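Local coordinates for occlusion-derived virus envelope protein E66 (Autographa californica nucleopolyhedrovirus, PDB 3VSN) that digests chondroitin as a lyase of the virus envelope, and may help breach the peritrophic matrix of the host midgut during oral infection, at residues 138-143 with 181-186; 198-203 with 217-222; 242-245 with 249-252. All coordinates share one frame; numbering follows the deposited sequence.

Contact 1 of 3, residues 138-143 with 181-186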
loop_
_atom_site.group_PDB
_atom_site.type_symbol
_atom_site.label_atom_id
_atom_site.label_comp_id
_atom_site.label_asym_id
_atom_site.label_seq_id
_atom_site.Cartn_x
_atom_site.Cartn_y
_atom_site.Cartn_z
ATOM N N TYR A 138 -14.043 1.460 22.439
ATOM C CA TYR A 138 -13.902 0.861 21.100
ATOM C C TYR A 138 -14.610 -0.479 20.907
ATOM O O TYR A 138 -15.469 -0.611 20.034
ATOM C CB TYR A 138 -12.422 0.734 20.709
ATOM C CG TYR A 138 -12.190 0.393 19.244
ATOM C CD1 TYR A 138 -12.253 1.382 18.261
ATOM C CD2 TYR A 138 -11.899 -0.914 18.844
ATOM C CE1 TYR A 138 -12.036 1.084 16.925
ATOM C CE2 TYR A 138 -11.680 -1.225 17.506
ATOM C CZ TYR A 138 -11.751 -0.220 16.551
ATOM O OH TYR A 138 -11.537 -0.509 15.221
ATOM N N HIS A 139 -14.244 -1.467 21.716
ATOM C CA HIS A 139 -14.743 -2.828 21.535
ATOM C C HIS A 139 -16.207 -3.004 21.837
ATOM O O HIS A 139 -16.819 -3.979 21.400
ATOM C CB HIS A 139 -13.879 -3.819 22.303
ATOM C CG HIS A 139 -12.520 -4.030 21.684
ATOM N ND1 HIS A 139 -11.376 -3.735 22.324
ATOM C CD2 HIS A 139 -12.157 -4.508 20.426
ATOM C CE1 HIS A 139 -10.331 -4.020 21.524
ATOM N NE2 HIS A 139 -10.811 -4.491 20.362
ATOM N N PHE A 140 -16.789 -2.049 22.557
ATOM C CA PHE A 140 -18.222 -2.076 22.847
ATOM C C PHE A 140 -19.056 -1.570 21.670
ATOM O O PHE A 140 -20.137 -2.095 21.397
ATOM C CB PHE A 140 -18.532 -1.279 24.121
ATOM C CG PHE A 140 -17.815 -1.790 25.339
ATOM C CD1 PHE A 140 -18.266 -2.928 26.001
ATOM C CD2 PHE A 140 -16.678 -1.145 25.815
ATOM C CE1 PHE A 140 -17.599 -3.411 27.120
ATOM C CE2 PHE A 140 -16.010 -1.619 26.933
ATOM C CZ PHE A 140 -16.469 -2.753 27.586
ATOM N N THR A 141 -18.539 -0.559 20.974
ATOM C CA THR A 141 -19.229 0.077 19.853
ATOM C C THR A 141 -18.919 -0.596 18.510
ATOM O O THR A 141 -19.797 -0.722 17.646
ATOM C CB THR A 141 -18.854 1.574 19.780
ATOM O OG1 THR A 141 -19.364 2.249 20.934
ATOM C CG2 THR A 141 -19.410 2.230 18.535
ATOM N N ILE A 142 -17.670 -1.023 18.343
ATOM C CA ILE A 142 -17.186 -1.522 17.054
ATOM C C ILE A 142 -17.245 -3.045 16.981
ATOM O O ILE A 142 -17.986 -3.599 16.169
ATOM C CB ILE A 142 -15.757 -1.003 16.736
ATOM C CG1 ILE A 142 -15.707 0.535 16.764
ATOM C CG2 ILE A 142 -15.247 -1.544 15.401
ATOM C CD1 ILE A 142 -16.687 1.234 15.835
ATOM N N THR A 143 -16.483 -3.713 17.842
ATOM C CA THR A 143 -16.314 -5.163 17.757
ATOM C C THR A 143 -17.523 -5.954 18.267
ATOM O O THR A 143 -17.940 -6.928 17.639
ATOM C CB THR A 143 -15.036 -5.619 18.485
ATOM O OG1 THR A 143 -13.983 -4.682 18.225
ATOM C CG2 THR A 143 -14.603 -6.995 17.999
ATOM N N ASN A 181 -24.582 6.308 16.301
ATOM C CA ASN A 181 -24.601 6.660 17.715
ATOM C C ASN A 181 -24.437 5.431 18.593
ATOM O O ASN A 181 -25.098 4.414 18.381
ATOM C CB ASN A 181 -25.895 7.396 18.075
ATOM C CG ASN A 181 -25.994 8.763 17.424
ATOM O OD1 ASN A 181 -25.395 9.729 17.890
ATOM N ND2 ASN A 181 -26.770 8.854 16.351
ATOM N N SER A 182 -23.543 5.530 19.571
ATOM C CA SER A 182 -23.340 4.463 20.540
ATOM C C SER A 182 -22.877 5.029 21.871
ATOM O O SER A 182 -21.929 5.815 21.922
ATOM C CB SER A 182 -22.329 3.440 20.021
ATOM O OG SER A 182 -22.093 2.419 20.977
ATOM N N MET A 183 -23.567 4.622 22.938
ATOM C CA MET A 183 -23.239 4.998 24.319
ATOM C C MET A 183 -23.044 6.509 24.506
ATOM O O MET A 183 -22.121 6.947 25.196
ATOM C CB MET A 183 -22.025 4.207 24.830
ATOM C CG MET A 183 -22.090 2.710 24.541
ATOM S SD MET A 183 -20.827 1.713 25.359
ATOM C CE MET A 183 -19.317 2.379 24.661
ATOM N N GLY A 184 -23.918 7.295 23.880
ATOM C CA GLY A 184 -23.916 8.752 24.039
ATOM C C GLY A 184 -22.961 9.521 23.140
ATOM O O GLY A 184 -22.840 10.740 23.263
ATOM N N TRP A 185 -22.285 8.815 22.235
ATOM C CA TRP A 185 -21.353 9.443 21.300
ATOM C C TRP A 185 -21.800 9.334 19.872
ATOM O O TRP A 185 -22.293 8.288 19.443
ATOM C CB TRP A 185 -19.976 8.806 21.403
ATOM C CG TRP A 185 -19.139 9.208 22.592
ATOM C CD1 TRP A 185 -18.625 10.469 22.890
ATOM C CD2 TRP A 185 -18.636 8.329 23.657
ATOM N NE1 TRP A 185 -17.881 10.433 24.045
ATOM C CE2 TRP A 185 -17.844 9.181 24.552
ATOM C CE3 TRP A 185 -18.767 6.974 23.953
ATOM C CZ2 TRP A 185 -17.219 8.676 25.683
ATOM C CZ3 TRP A 185 -18.133 6.476 25.097
ATOM C CH2 TRP A 185 -17.376 7.308 25.939
ATOM N N HIS A 186 -21.612 10.414 19.118
ATOM C CA HIS A 186 -21.794 10.386 17.672
ATOM C C HIS A 186 -20.506 9.941 17.034
ATOM O O HIS A 186 -19.424 10.345 17.465
ATOM C CB HIS A 186 -22.210 11.760 17.164
ATOM C CG HIS A 186 -22.266 11.866 15.658
ATOM N ND1 HIS A 186 -23.279 11.356 14.932
ATOM C CD2 HIS A 186 -21.389 12.453 14.753
ATOM C CE1 HIS A 186 -23.062 11.603 13.629
ATOM N NE2 HIS A 186 -21.904 12.274 13.520
HETATM O O HOH W 1 -19.270 4.989 20.889
#
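Thr141 and Ser182 meet hydroxyl to hydroxyl where the helix 138-154 of the alpha/alpha toroid leans on a tight two-stranded hairpin, strands 181-182 and 185-186 joined by a type I' turn from Ser182 to Trp185. Their two oxygens, Thr141 OG1 and Ser182 OG, lie 2.7 Å apart. The threonine sends its two branches to the same serine: OG1 to the hydroxyl, and CG2 against Ser182 CB at a snug 3.5 Å. Ser182 OG swings anti to the backbone N (chi1 178°), which carries it across to the helix, and it has a second partner in Tyr175 O. Beside this polar pair Met183 reaches over from the turn. Its chain bends at the sulfur (chi3 -62°), and the terminal methyl CE comes to 3.8 Å from Phe140 CB, meeting the base of that side chain, while the Phe140 ring runs on to stack with Phe78 and meet Trp131 edge-to-face. The Thr141 side chain is about 6 Å from that of the catalytic Asn191, which puts the contact close to the active site. A water completes the junction, lying 2.7 Å from Thr141 OG1 and donating to Ser182 O at 3.0 Å.

Contact 2 of 3, residues 198-203 with 217-222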
loop_
_atom_site.group_PDB
_atom_site.type_symbol
_atom_site.label_atom_id
_atom_site.label_comp_id
_atom_site.label_asym_id
_atom_site.label_seq_id
_atom_site.Cartn_x
_atom_site.Cartn_y
_atom_site.Cartn_z
ATOM N N PRO A 198 -23.677 -4.033 11.261
ATOM C CA PRO A 198 -24.563 -4.719 12.209
ATOM C C PRO A 198 -25.820 -3.919 12.552
ATOM O O PRO A 198 -26.858 -4.520 12.843
ATOM C CB PRO A 198 -23.685 -4.910 13.453
ATOM C CG PRO A 198 -22.597 -3.898 13.322
ATOM C CD PRO A 198 -22.347 -3.787 11.849
ATOM N N TYR A 199 -25.741 -2.588 12.515
ATOM C CA TYR A 199 -26.943 -1.782 12.741
ATOM C C TYR A 199 -28.021 -2.076 11.698
ATOM O O TYR A 199 -29.178 -2.322 12.057
ATOM C CB TYR A 199 -26.666 -0.273 12.796
ATOM C CG TYR A 199 -27.956 0.524 12.877
ATOM C CD1 TYR A 199 -28.645 0.649 14.084
ATOM C CD2 TYR A 199 -28.512 1.109 11.737
ATOM C CE1 TYR A 199 -29.838 1.352 14.159
ATOM C CE2 TYR A 199 -29.703 1.819 11.803
ATOM C CZ TYR A 199 -30.357 1.938 13.017
ATOM O OH TYR A 199 -31.536 2.637 13.091
ATOM N N THR A 200 -27.646 -2.039 10.419
ATOM C CA THR A 200 -28.584 -2.337 9.336
ATOM C C THR A 200 -29.220 -3.716 9.521
ATOM O O THR A 200 -30.439 -3.866 9.374
ATOM C CB THR A 200 -27.912 -2.238 7.952
ATOM O OG1 THR A 200 -27.473 -0.895 7.735
ATOM C CG2 THR A 200 -28.883 -2.619 6.839
ATOM N N TYR A 201 -28.397 -4.710 9.851
ATOM C CA TYR A 201 -28.897 -6.051 10.127
ATOM C C TYR A 201 -29.884 -6.074 11.303
ATOM O O TYR A 201 -30.917 -6.743 11.228
ATOM C CB TYR A 201 -27.752 -7.047 10.349
ATOM C CG TYR A 201 -28.238 -8.452 10.650
ATOM C CD1 TYR A 201 -29.008 -9.161 9.725
ATOM C CD2 TYR A 201 -27.940 -9.065 11.866
ATOM C CE1 TYR A 201 -29.462 -10.443 10.005
ATOM C CE2 TYR A 201 -28.387 -10.344 12.153
ATOM C CZ TYR A 201 -29.149 -11.024 11.227
ATOM O OH TYR A 201 -29.580 -12.294 11.522
ATOM N N SER A 202 -29.579 -5.335 12.369
ATOM C CA SER A 202 -30.482 -5.267 13.526
ATOM C C SER A 202 -31.848 -4.693 13.143
ATOM O O SER A 202 -32.878 -5.155 13.635
ATOM C CB SER A 202 -29.861 -4.495 14.699
ATOM O OG SER A 202 -29.817 -3.099 14.458
ATOM N N GLN A 203 -31.850 -3.701 12.251
ATOM C CA GLN A 203 -33.095 -3.128 11.735
ATOM C C GLN A 203 -33.875 -4.105 10.852
ATOM O O GLN A 203 -35.110 -4.129 10.880
ATOM C CB GLN A 203 -32.831 -1.816 10.995
ATOM C CG GLN A 203 -32.536 -0.630 11.900
ATOM C CD GLN A 203 -33.762 -0.130 12.647
ATOM O OE1 GLN A 203 -34.136 -0.670 13.689
ATOM N NE2 GLN A 203 -34.384 0.917 12.122
ATOM N N GLN A 217 -31.382 9.001 8.940
ATOM C CA GLN A 217 -30.349 10.041 8.994
ATOM C C GLN A 217 -28.937 9.468 9.161
ATOM O O GLN A 217 -28.002 9.902 8.480
ATOM C CB GLN A 217 -30.662 11.040 10.117
ATOM C CG GLN A 217 -29.618 12.140 10.318
ATOM C CD GLN A 217 -29.903 13.017 11.530
ATOM O OE1 GLN A 217 -30.938 12.886 12.189
ATOM N NE2 GLN A 217 -28.978 13.922 11.829
ATOM N N GLY A 218 -28.796 8.500 10.069
ATOM C CA GLY A 218 -27.508 7.858 10.339
ATOM C C GLY A 218 -26.928 7.147 9.128
ATOM O O GLY A 218 -25.739 7.277 8.834
ATOM N N ILE A 219 -27.778 6.402 8.425
ATOM C CA ILE A 219 -27.387 5.686 7.209
ATOM C C ILE A 219 -27.004 6.668 6.093
ATOM O O ILE A 219 -26.056 6.424 5.343
ATOM C CB ILE A 219 -28.495 4.694 6.759
ATOM C CG1 ILE A 219 -28.659 3.557 7.786
ATOM C CG2 ILE A 219 -28.229 4.130 5.365
ATOM C CD1 ILE A 219 -27.530 2.542 7.823
ATOM N N GLN A 220 -27.728 7.785 6.009
ATOM C CA GLN A 220 -27.420 8.844 5.043
ATOM C C GLN A 220 -26.026 9.436 5.269
ATOM O O GLN A 220 -25.315 9.736 4.310
ATOM C CB GLN A 220 -28.488 9.942 5.069
ATOM C CG GLN A 220 -29.831 9.519 4.488
ATOM C CD GLN A 220 -29.820 9.408 2.973
ATOM O OE1 GLN A 220 -30.139 8.358 2.413
ATOM N NE2 GLN A 220 -29.452 10.493 2.301
ATOM N N GLU A 221 -25.638 9.589 6.534
ATOM C CA GLU A 221 -24.291 10.042 6.884
ATOM C C GLU A 221 -23.229 9.043 6.410
ATOM O O GLU A 221 -22.200 9.440 5.851
ATOM C CB GLU A 221 -24.164 10.282 8.389
ATOM C CG GLU A 221 -24.953 11.483 8.891
ATOM C CD GLU A 221 -24.844 11.698 10.390
ATOM O OE1 GLU A 221 -24.023 11.030 11.055
ATOM O OE2 GLU A 221 -25.587 12.555 10.911
ATOM N N ILE A 222 -23.495 7.753 6.624
ATOM C CA ILE A 222 -22.580 6.688 6.207
ATOM C C ILE A 222 -22.469 6.612 4.681
ATOM O O ILE A 222 -21.366 6.458 4.150
ATOM C CB ILE A 222 -22.964 5.317 6.821
ATOM C CG1 ILE A 222 -22.734 5.337 8.337
ATOM C CG2 ILE A 222 -22.163 4.184 6.180
ATOM C CD1 ILE A 222 -23.335 4.161 9.076
#
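Van der Waals contact comes first, and Ile219 carries it: from helix 217-225 its CD1 methyl reaches toward Tyr199 and Thr200 of helix 189-205, two helices of the toroid whose nearest CA atoms, those of Thr200 and Ile219, are 8.4 Å apart. The methyl arrives at the edge of the Tyr199 ring, near the ring plane, with CD1 4.3 Å from Tyr199 CD2. It comes closer to Thr200, where CD1 lies 3.4 Å from the hydroxyl oxygen OG1; the two side chains cross at about a right angle. With CG1 beside its backbone N (chi1 -66°) and a second bend at CG1, Ile219 turns CD1 into this position.

The polar groups look elsewhere for partners. Thr200 OG1 hydrogen-bonds Gly196 O one turn back in its own helix, and Tyr199 OH bonds Glu216 OE1, just ahead of helix 217-225. Within helix 189-205, Ser202 OG donates to Tyr199 O at 2.6 Å, tilted 16° from the carbonyl plane; the same carbonyl takes Gln203 N at 3.0 Å.

Side chains from helices 210-214 and 262-269 close around: Ile213 touches both Thr200 and Ile219, Tyr268 touches Thr200, and Phe269 touches Ile219. Between the two segments, then, one methyl makes van der Waals contact with a ring edge and a hydroxyl oxygen, and that buried hydroxyl is satisfied by its own helix, with no hydrogen bond spanning the pair.

Contact 3 of 3, residues 242-245 with 249-252; sequences IYID and VRAY
Tyr252 folds its ring back (chi1 -87°) beneath Tyr243 CB, which sits over the centre of that ring, 4.3 Å above its plane. Tyr243 has its own CG anti to the backbone N (chi1 -163°), and this turns its ring edge to Ala251 O, which lies near the ring plane and 3.3 Å from Tyr243 CD1. The backbone frame is a short antiparallel beta hairpin, strands 243-245 and 249-250, at the edge of a four-stranded mixed sheet. Asp245 and Val249 form its hydrogen-bonded pair: Asp245 N gives to Val249 O at 2.8 Å, and Val249 N returns to Asp245 O. Farther from the turn, Ala251 N binds Tyr243 O at 3.1 Å.

Ile244 and Arg250, the non-hydrogen-bonded pair, run alongside each other in the same direction, with Ile244 CD1 3.8 Å from Arg250 CG. The arginine is extended, and its NE hydrogen-bonds Ser325 O. Ile242 crosses Tyr252 at about a right angle, its CD1 3.5 Å from the phenolic OH, which itself bonds Ala282 O.

Asp245 and Val249 share the other face. Asp245 CB also packs on Ala251 CB, and a water donates to both Asp245 OD2 and Ala251 O, tying carboxylate to backbone.

The active site is close: the Tyr243 side chain is about 3 Å from that of the proton donor Tyr254, and the Val249 side chain about 4 Å from that of Glu350, important for catalysis. Three backbone bonds and the water bridge hold the hairpin's shape close to these two residues, and so probably help to keep their surroundings in place.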
loop_
_atom_site.group_PDB
_atom_site.type_symbol
_atom_site.label_atom_id
_atom_site.label_comp_id
_atom_site.label_asym_id
_atom_site.label_seq_id
_atom_site.Cartn_x
_atom_site.Cartn_y
_atom_site.Cartn_z
ATOM N N ILE A 242 -5.099 7.305 -5.858
ATOM C CA ILE A 242 -4.226 7.045 -4.720
ATOM C C ILE A 242 -4.933 7.655 -3.514
ATOM O O ILE A 242 -5.448 8.777 -3.601
ATOM C CB ILE A 242 -2.818 7.660 -4.910
ATOM C CG1 ILE A 242 -2.055 6.950 -6.041
ATOM C CG2 ILE A 242 -2.013 7.638 -3.610
ATOM C CD1 ILE A 242 -1.778 5.474 -5.825
ATOM N N TYR A 243 -4.981 6.919 -2.405
ATOM C CA TYR A 243 -5.661 7.428 -1.221
ATOM C C TYR A 243 -4.779 8.339 -0.375
ATOM O O TYR A 243 -3.688 7.954 0.045
ATOM C CB TYR A 243 -6.289 6.325 -0.352
ATOM C CG TYR A 243 -7.303 6.942 0.575
ATOM C CD1 TYR A 243 -6.950 7.350 1.865
ATOM C CD2 TYR A 243 -8.599 7.205 0.131
ATOM C CE1 TYR A 243 -7.874 7.967 2.695
ATOM C CE2 TYR A 243 -9.528 7.815 0.955
ATOM C CZ TYR A 243 -9.163 8.196 2.230
ATOM O OH TYR A 243 -10.090 8.812 3.041
ATOM N N ILE A 244 -5.279 9.546 -0.128
ATOM C CA ILE A 244 -4.566 10.550 0.652
ATOM C C ILE A 244 -5.272 10.764 1.992
ATOM O O ILE A 244 -6.488 10.968 2.037
ATOM C CB ILE A 244 -4.439 11.884 -0.133
ATOM C CG1 ILE A 244 -3.704 11.665 -1.472
ATOM C CG2 ILE A 244 -3.772 12.974 0.705
ATOM C CD1 ILE A 244 -2.299 11.093 -1.369
ATOM N N ASP A 245 -4.503 10.692 3.076
ATOM C CA ASP A 245 -5.013 10.931 4.424
ATOM C C ASP A 245 -4.106 11.942 5.129
ATOM O O ASP A 245 -3.013 12.239 4.637
ATOM C CB ASP A 245 -5.064 9.615 5.203
ATOM C CG ASP A 245 -6.154 9.592 6.270
ATOM O OD1 ASP A 245 -6.775 10.638 6.553
ATOM O OD2 ASP A 245 -6.388 8.506 6.833
ATOM N N VAL A 249 -0.758 13.037 2.999
ATOM C CA VAL A 249 0.046 11.813 3.111
ATOM C C VAL A 249 -0.571 10.681 2.282
ATOM O O VAL A 249 -1.771 10.417 2.386
ATOM C CB VAL A 249 0.218 11.367 4.591
ATOM C CG1 VAL A 249 1.194 10.201 4.707
ATOM C CG2 VAL A 249 0.701 12.526 5.455
ATOM N N ARG A 250 0.244 10.026 1.451
ATOM C CA ARG A 250 -0.166 8.767 0.814
ATOM C C ARG A 250 -0.299 7.713 1.916
ATOM O O ARG A 250 0.697 7.334 2.531
ATOM C CB ARG A 250 0.854 8.310 -0.240
ATOM C CG ARG A 250 1.078 9.284 -1.394
ATOM C CD ARG A 250 2.197 8.802 -2.318
ATOM N NE ARG A 250 2.653 9.870 -3.208
ATOM C CZ ARG A 250 3.551 10.799 -2.879
ATOM N NH1 ARG A 250 4.117 10.795 -1.680
ATOM N NH2 ARG A 250 3.891 11.737 -3.758
ATOM N N ALA A 251 -1.525 7.255 2.173
ATOM C CA ALA A 251 -1.802 6.409 3.343
ATOM C C ALA A 251 -3.040 5.536 3.156
ATOM O O ALA A 251 -4.170 6.033 3.174
ATOM C CB ALA A 251 -1.957 7.271 4.586
ATOM N N TYR A 252 -2.824 4.235 3.002
ATOM C CA TYR A 252 -3.909 3.311 2.697
ATOM C C TYR A 252 -4.609 2.719 3.921
ATOM O O TYR A 252 -5.597 1.993 3.777
ATOM C CB TYR A 252 -3.411 2.209 1.759
ATOM C CG TYR A 252 -3.516 2.606 0.304
ATOM C CD1 TYR A 252 -2.682 3.591 -0.240
ATOM C CD2 TYR A 252 -4.464 2.013 -0.527
ATOM C CE1 TYR A 252 -2.787 3.961 -1.575
ATOM C CE2 TYR A 252 -4.576 2.378 -1.858
ATOM C CZ TYR A 252 -3.737 3.347 -2.377
ATOM O OH TYR A 252 -3.850 3.695 -3.704
HETATM O O HOH W 2 -5.152 6.333 5.758
#

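All three contacts are largely buried, yet they differ in place and chemistry. Contacts 1 and 2 sit together in the helical toroid, centres 13 Å apart and each about 29 Å from the centre of the chain, whereas contact 3 lies only 9 Å from it, toward the beta-rich part. The hairpin of contact 1 leads directly into helix 189-205, which carries one half of contact 2. Contact 3 touches neither. A hydroxyl pair with a bridging water marks contact 1, a single methyl contact 2, and a backbone ladder contact 3. Contacts 1 and 3 border catalytic residues; contact 2 stands farther back.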